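Putative D-lactate dehydrogenase (Chlamydomonas reinhardtii, PDB 4ZGS) reduces pyruvate, probably to D-lactate, in the chloroplast during fermentation, probably with a nicotinamide dinucleotide such as the bound NAD as its cofactor. Local coordinates at residues Ala99-Phe113 with Cys121-Tyr134. Numbering follows the deposited sequence.
Sequences AKAGVKLIALRCAGF and CAEHGVRVVRVPTY. With NAD (nicotinamide-adenine-dinucleotide), chain I.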
loop_
_atom_site.group_PDB
_atom_site.type_symbol
_atom_site.label_atom_id
_atom_site.label_comp_id
_atom_site.label_asym_id
_atom_site.label_seq_id
_atom_site.Cartn_x
_atom_site.Cartn_y
_atom_site.Cartn_z
ATOM N N ALA A 99 -21.996 38.769 -0.936
ATOM C CA ALA A 99 -22.255 40.171 -1.205
ATOM C C ALA A 99 -22.710 40.897 0.060
ATOM O O ALA A 99 -22.169 41.949 0.407
ATOM C CB ALA A 99 -23.307 40.320 -2.310
ATOM N N LYS A 100 -23.653 40.293 0.777
ATOM C CA LYS A 100 -24.224 40.896 1.979
ATOM C C LYS A 100 -23.270 40.840 3.158
ATOM O O LYS A 100 -23.400 41.611 4.110
ATOM C CB LYS A 100 -25.527 40.194 2.333
ATOM C CG LYS A 100 -26.227 39.649 1.110
ATOM C CD LYS A 100 -26.609 40.766 0.145
ATOM C CE LYS A 100 -27.847 41.515 0.604
ATOM N NZ LYS A 100 -28.301 42.466 -0.444
ATOM N N ALA A 101 -22.305 39.929 3.082
ATOM C CA ALA A 101 -21.226 39.897 4.053
ATOM C C ALA A 101 -20.339 41.126 3.879
ATOM O O ALA A 101 -19.691 41.575 4.825
ATOM C CB ALA A 101 -20.406 38.604 3.904
ATOM N N GLY A 102 -20.353 41.703 2.681
ATOM C CA GLY A 102 -19.537 42.871 2.431
ATOM C C GLY A 102 -18.361 42.692 1.495
ATOM O O GLY A 102 -17.693 43.673 1.180
ATOM N N VAL A 103 -18.071 41.461 1.070
ATOM C CA VAL A 103 -16.933 41.226 0.176
ATOM C C VAL A 103 -17.214 41.741 -1.252
ATOM O O VAL A 103 -18.225 41.377 -1.872
ATOM C CB VAL A 103 -16.537 39.707 0.107
ATOM C CG1 VAL A 103 -16.493 39.067 1.500
ATOM C CG2 VAL A 103 -17.472 38.923 -0.796
ATOM N N LYS A 104 -16.356 42.645 -1.739
ATOM C CA LYS A 104 -16.438 43.113 -3.126
ATOM C C LYS A 104 -15.452 42.459 -4.095
ATOM O O LYS A 104 -15.542 42.694 -5.295
ATOM C CB LYS A 104 -16.234 44.631 -3.217
ATOM C CG LYS A 104 -17.414 45.491 -2.820
ATOM C CD LYS A 104 -17.769 45.435 -1.348
ATOM C CE LYS A 104 -18.982 46.331 -1.075
ATOM N NZ LYS A 104 -19.388 46.341 0.355
ATOM N N LEU A 105 -14.563 41.597 -3.613
ATOM C CA LEU A 105 -13.602 40.975 -4.523
ATOM C C LEU A 105 -13.407 39.504 -4.219
ATOM O O LEU A 105 -13.211 39.101 -3.066
ATOM C CB LEU A 105 -12.252 41.689 -4.464
ATOM C CG LEU A 105 -11.188 41.066 -5.360
ATOM C CD1 LEU A 105 -11.546 41.350 -6.809
ATOM C CD2 LEU A 105 -9.829 41.631 -5.029
ATOM N N ILE A 106 -13.451 38.696 -5.266
ATOM C CA ILE A 106 -13.128 37.303 -5.115
ATOM C C ILE A 106 -11.835 37.031 -5.849
ATOM O O ILE A 106 -11.754 37.255 -7.058
ATOM C CB ILE A 106 -14.266 36.398 -5.659
ATOM C CG1 ILE A 106 -15.438 36.363 -4.677
ATOM C CG2 ILE A 106 -13.758 34.969 -5.942
ATOM C CD1 ILE A 106 -16.665 35.685 -5.227
ATOM N N ALA A 107 -10.826 36.542 -5.130
ATOM C CA ALA A 107 -9.549 36.178 -5.765
ATOM C C ALA A 107 -9.365 34.674 -5.792
ATOM O O ALA A 107 -9.309 34.017 -4.752
ATOM C CB ALA A 107 -8.372 36.821 -5.046
ATOM N N LEU A 108 -9.281 34.129 -6.996
ATOM C CA LEU A 108 -8.996 32.728 -7.177
ATOM C C LEU A 108 -7.481 32.528 -7.092
ATOM O O LEU A 108 -6.725 33.237 -7.747
ATOM C CB LEU A 108 -9.514 32.235 -8.534
ATOM C CG LEU A 108 -10.995 31.989 -8.896
ATOM C CD1 LEU A 108 -11.776 31.209 -7.805
ATOM C CD2 LEU A 108 -11.705 33.252 -9.276
ATOM N N ARG A 109 -7.065 31.540 -6.311
ATOM C CA ARG A 109 -5.677 31.122 -6.130
ATOM C C ARG A 109 -5.383 30.167 -7.267
ATOM O O ARG A 109 -4.542 29.275 -7.132
ATOM C CB ARG A 109 -5.428 30.393 -4.807
ATOM C CG ARG A 109 -5.810 31.038 -3.521
ATOM C CD ARG A 109 -6.558 30.024 -2.627
ATOM N NE ARG A 109 -5.885 28.751 -2.683
ATOM C CZ ARG A 109 -6.373 27.590 -2.262
ATOM N NH1 ARG A 109 -7.564 27.510 -1.679
ATOM N NH2 ARG A 109 -5.640 26.497 -2.425
ATOM N N CYS A 110 -6.230 30.202 -8.287
ATOM C CA CYS A 110 -6.135 29.269 -9.410
ATOM C C CYS A 110 -6.471 29.964 -10.735
ATOM O O CYS A 110 -6.810 31.127 -10.749
ATOM C CB CYS A 110 -7.098 28.100 -9.185
ATOM S SG CYS A 110 -8.804 28.705 -8.901
ATOM N N ALA A 111 -6.417 29.247 -11.847
ATOM C CA ALA A 111 -6.821 29.844 -13.108
ATOM C C ALA A 111 -8.246 29.506 -13.500
ATOM O O ALA A 111 -8.831 30.195 -14.326
ATOM C CB ALA A 111 -5.869 29.374 -14.229
ATOM N N GLY A 112 -8.828 28.480 -12.881
ATOM C CA GLY A 112 -10.215 28.147 -13.157
ATOM C C GLY A 112 -11.225 29.008 -12.432
ATOM O O GLY A 112 -11.254 29.046 -11.202
ATOM N N PHE A 113 -12.073 29.677 -13.208
ATOM C CA PHE A 113 -13.252 30.386 -12.711
ATOM C C PHE A 113 -14.545 29.613 -12.985
ATOM O O PHE A 113 -15.642 30.094 -12.717
ATOM C CB PHE A 113 -13.318 31.808 -13.288
ATOM C CG PHE A 113 -13.146 31.885 -14.777
ATOM C CD1 PHE A 113 -11.903 31.702 -15.359
ATOM C CD2 PHE A 113 -14.226 32.170 -15.597
ATOM C CE1 PHE A 113 -11.743 31.789 -16.741
ATOM C CE2 PHE A 113 -14.073 32.258 -16.979
ATOM C CZ PHE A 113 -12.833 32.062 -17.548
ATOM N N CYS A 121 -22.228 37.521 -9.725
ATOM C CA CYS A 121 -21.326 38.532 -9.190
ATOM C C CYS A 121 -21.635 39.893 -9.779
ATOM O O CYS A 121 -21.568 40.898 -9.080
ATOM C CB CYS A 121 -19.863 38.186 -9.471
ATOM S SG CYS A 121 -19.231 36.680 -8.695
ATOM N N ALA A 122 -22.030 39.919 -11.047
ATOM C CA ALA A 122 -22.363 41.176 -11.683
ATOM C C ALA A 122 -23.537 41.832 -10.971
ATOM O O ALA A 122 -23.539 43.036 -10.753
ATOM C CB ALA A 122 -22.682 40.961 -13.151
ATOM N N GLU A 123 -24.499 41.018 -10.549
ATOM C CA GLU A 123 -25.726 41.534 -9.952
ATOM C C GLU A 123 -25.501 42.027 -8.523
ATOM O O GLU A 123 -26.150 42.971 -8.075
ATOM C CB GLU A 123 -26.815 40.447 -9.971
ATOM C CG GLU A 123 -27.355 40.114 -11.370
ATOM C CD GLU A 123 -28.318 38.927 -11.387
ATOM O OE1 GLU A 123 -28.642 38.401 -10.300
ATOM O OE2 GLU A 123 -28.749 38.520 -12.491
ATOM N N HIS A 124 -24.578 41.383 -7.814
ATOM C CA HIS A 124 -24.325 41.689 -6.405
ATOM C C HIS A 124 -23.108 42.578 -6.118
ATOM O O HIS A 124 -22.757 42.787 -4.954
ATOM C CB HIS A 124 -24.244 40.384 -5.616
ATOM C CG HIS A 124 -25.548 39.655 -5.564
ATOM N ND1 HIS A 124 -26.022 38.904 -6.619
ATOM C CD2 HIS A 124 -26.504 39.604 -4.609
ATOM C CE1 HIS A 124 -27.201 38.399 -6.304
ATOM N NE2 HIS A 124 -27.516 38.807 -5.088
ATOM N N GLY A 125 -22.444 43.065 -7.162
ATOM C CA GLY A 125 -21.376 44.032 -6.969
ATOM C C GLY A 125 -20.038 43.411 -6.619
ATOM O O GLY A 125 -19.098 44.093 -6.205
ATOM N N VAL A 126 -19.963 42.094 -6.746
ATOM C CA VAL A 126 -18.731 41.365 -6.473
ATOM C C VAL A 126 -17.848 41.244 -7.734
ATOM O O VAL A 126 -18.336 40.868 -8.804
ATOM C CB VAL A 126 -19.060 39.951 -5.912
ATOM C CG1 VAL A 126 -17.771 39.154 -5.572
ATOM C CG2 VAL A 126 -19.987 40.069 -4.703
ATOM N N ARG A 127 -16.559 41.562 -7.610
ATOM C CA ARG A 127 -15.633 41.451 -8.740
ATOM C C ARG A 127 -14.733 40.243 -8.533
ATOM O O ARG A 127 -14.297 39.969 -7.410
ATOM C CB ARG A 127 -14.789 42.711 -8.898
ATOM C CG ARG A 127 -15.615 43.951 -9.044
ATOM C CD ARG A 127 -14.763 45.179 -9.149
ATOM N NE ARG A 127 -13.932 45.197 -10.340
ATOM C CZ ARG A 127 -13.105 46.195 -10.631
ATOM N NH1 ARG A 127 -13.023 47.242 -9.817
ATOM N NH2 ARG A 127 -12.379 46.163 -11.739
ATOM N N VAL A 128 -14.457 39.535 -9.622
ATOM C CA VAL A 128 -13.674 38.323 -9.565
ATOM C C VAL A 128 -12.312 38.492 -10.247
ATOM O O VAL A 128 -12.223 38.898 -11.409
ATOM C CB VAL A 128 -14.428 37.141 -10.202
ATOM C CG1 VAL A 128 -13.590 35.886 -10.113
ATOM C CG2 VAL A 128 -15.777 36.920 -9.511
ATOM N N VAL A 129 -11.254 38.134 -9.532
ATOM C CA VAL A 129 -9.924 38.221 -10.090
ATOM C C VAL A 129 -9.305 36.808 -10.020
ATOM O O VAL A 129 -9.908 35.891 -9.469
ATOM C CB VAL A 129 -9.118 39.275 -9.351
ATOM C CG1 VAL A 129 -8.032 38.642 -8.514
ATOM C CG2 VAL A 129 -8.546 40.244 -10.341
ATOM N N ARG A 130 -8.140 36.601 -10.614
ATOM C CA ARG A 130 -7.736 35.232 -10.946
ATOM C C ARG A 130 -6.242 35.041 -11.216
ATOM O O ARG A 130 -5.540 36.002 -11.483
ATOM C CB ARG A 130 -8.549 34.877 -12.178
ATOM C CG ARG A 130 -8.209 33.687 -12.950
ATOM C CD ARG A 130 -8.863 33.890 -14.339
ATOM N NE ARG A 130 -8.679 32.761 -15.246
ATOM C CZ ARG A 130 -8.141 32.845 -16.459
ATOM N NH1 ARG A 130 -7.725 34.010 -16.933
ATOM N NH2 ARG A 130 -8.020 31.752 -17.197
ATOM N N VAL A 131 -5.723 33.825 -11.123
ATOM C CA VAL A 131 -4.368 33.626 -11.643
ATOM C C VAL A 131 -4.336 32.843 -12.954
ATOM O O VAL A 131 -4.458 31.623 -12.952
ATOM C CB VAL A 131 -3.463 32.922 -10.648
ATOM C CG1 VAL A 131 -2.086 32.717 -11.276
ATOM C CG2 VAL A 131 -3.386 33.718 -9.365
ATOM N N PRO A 132 -4.126 33.540 -14.076
ATOM C CA PRO A 132 -4.227 32.854 -15.374
ATOM C C PRO A 132 -3.064 31.903 -15.735
ATOM O O PRO A 132 -3.306 30.991 -16.524
ATOM C CB PRO A 132 -4.331 34.010 -16.371
ATOM C CG PRO A 132 -3.705 35.164 -15.688
ATOM C CD PRO A 132 -3.858 34.979 -14.207
ATOM N N THR A 133 -1.866 32.059 -15.174
ATOM C CA THR A 133 -0.782 31.144 -15.545
ATOM C C THR A 133 0.133 30.680 -14.405
ATOM O O THR A 133 0.720 31.478 -13.669
ATOM C CB THR A 133 0.103 31.744 -16.664
ATOM O OG1 THR A 133 0.343 33.130 -16.390
ATOM C CG2 THR A 133 -0.593 31.625 -18.017
ATOM N N TYR A 134 0.211 29.356 -14.279
ATOM C CA TYR A 134 1.216 28.631 -13.505
ATOM C C TYR A 134 2.499 28.475 -14.348
ATOM O O TYR A 134 2.428 28.550 -15.572
ATOM C CB TYR A 134 0.701 27.244 -13.097
ATOM C CG TYR A 134 -0.773 27.171 -12.771
ATOM C CD1 TYR A 134 -1.407 28.160 -12.028
ATOM C CD2 TYR A 134 -1.534 26.101 -13.212
ATOM C CE1 TYR A 134 -2.774 28.081 -11.737
ATOM C CE2 TYR A 134 -2.885 26.009 -12.929
ATOM C CZ TYR A 134 -3.506 26.994 -12.191
ATOM O OH TYR A 134 -4.857 26.875 -11.923
HETATM P PA NAD I . -1.599 27.627 -24.133
HETATM O O1A NAD I . -2.568 28.566 -24.742
HETATM O O2A NAD I . -0.339 28.376 -24.366
HETATM O O5B NAD I . -1.599 26.200 -24.864
HETATM C C5B NAD I . -2.707 25.746 -25.638
HETATM C C4B NAD I . -2.316 25.534 -27.066
HETATM O O4B NAD I . -3.192 24.502 -27.713
HETATM C C3B NAD I . -2.450 26.778 -27.868
HETATM O O3B NAD I . -1.223 27.081 -28.590
HETATM C C2B NAD I . -3.517 26.541 -28.834
HETATM O O2B NAD I . -3.232 27.248 -30.071
HETATM C C1B NAD I . -3.522 25.079 -29.056
HETATM N N9A NAD I . -4.720 24.584 -29.603
HETATM C C8A NAD I . -5.964 25.272 -29.720
HETATM N N7A NAD I . -6.913 24.441 -30.339
HETATM C C5A NAD I . -6.272 23.252 -30.615
HETATM C C6A NAD I . -6.629 22.006 -31.218
HETATM N N6A NAD I . -7.939 21.779 -31.708
HETATM N N1A NAD I . -5.754 21.108 -31.306
HETATM C C2A NAD I . -4.592 21.158 -30.932
HETATM N N3A NAD I . -4.092 22.201 -30.366
HETATM C C4A NAD I . -4.876 23.347 -30.152
HETATM O O3 NAD I . -1.853 27.452 -22.559
HETATM P PN NAD I . -0.960 26.545 -21.590
HETATM O O1N NAD I . -0.260 27.345 -20.555
HETATM O O2N NAD I . 0.169 25.923 -22.324
HETATM O O5D NAD I . -1.872 25.413 -20.929
HETATM C C5D NAD I . -3.103 25.713 -20.262
HETATM C C4D NAD I . -3.695 24.399 -19.914
HETATM O O4D NAD I . -2.979 23.798 -18.766
HETATM C C3D NAD I . -5.092 24.491 -19.472
HETATM O O3D NAD I . -5.995 24.623 -20.601
HETATM C C2D NAD I . -5.277 23.214 -18.786
HETATM O O2D NAD I . -5.649 22.211 -19.763
HETATM C C1D NAD I . -3.967 22.864 -18.182
HETATM N N1N NAD I . -4.015 22.973 -16.777
HETATM C C2N NAD I . -3.505 21.930 -15.969
HETATM C C3N NAD I . -3.564 22.024 -14.579
HETATM C C7N NAD I . -3.017 20.895 -13.710
HETATM O O7N NAD I . -3.105 19.738 -14.080
HETATM N N7N NAD I . -2.419 21.176 -12.455
HETATM C C4N NAD I . -4.134 23.163 -13.981
HETATM C C5N NAD I . -4.648 24.203 -14.782
HETATM C C6N NAD I . -4.588 24.111 -16.168
#
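Strands 105-108 and 127-129 run parallel, their axes 19° apart, and four backbone bonds zip them together from Arg127 N to Lys104 O through Leu108 N to Val129 O. On one side of the sheet Ile106 meets Val126 and Val128, CD1 lying 3.7 Å from Val126 CG1; the other side pairs Ala107 CB with Val129 CG1 at 3.9 Å. With helix 118-124 between them the strands form a beta-alpha-beta unit, which closes one edge of the five-stranded parallel sheet in the domain that does not carry the Rossmann-type NAD-binding sheet. Beyond the strands, Arg130 reaches the loop 109-113 through an extended chain, CG anti to the backbone N (chi1 168°). Its NE gives a 2.7 Å bond to Ala111 O, near the guanidinium plane, while NH2 adds a weak one; the Phe113 ring stands almost upright to that plane (88°). A leucine in place of Arg130 would probably leave Ala111 O without this donor pair and the loop freer to shift. Tyr134 OH accepts a 2.8 Å bond from Ala111 N, which helps fix the phenol, and the ring's edge faces the nicotinamide, CE2 being 3.1 Å from NAD C5N, while Phe338 meets the same ring.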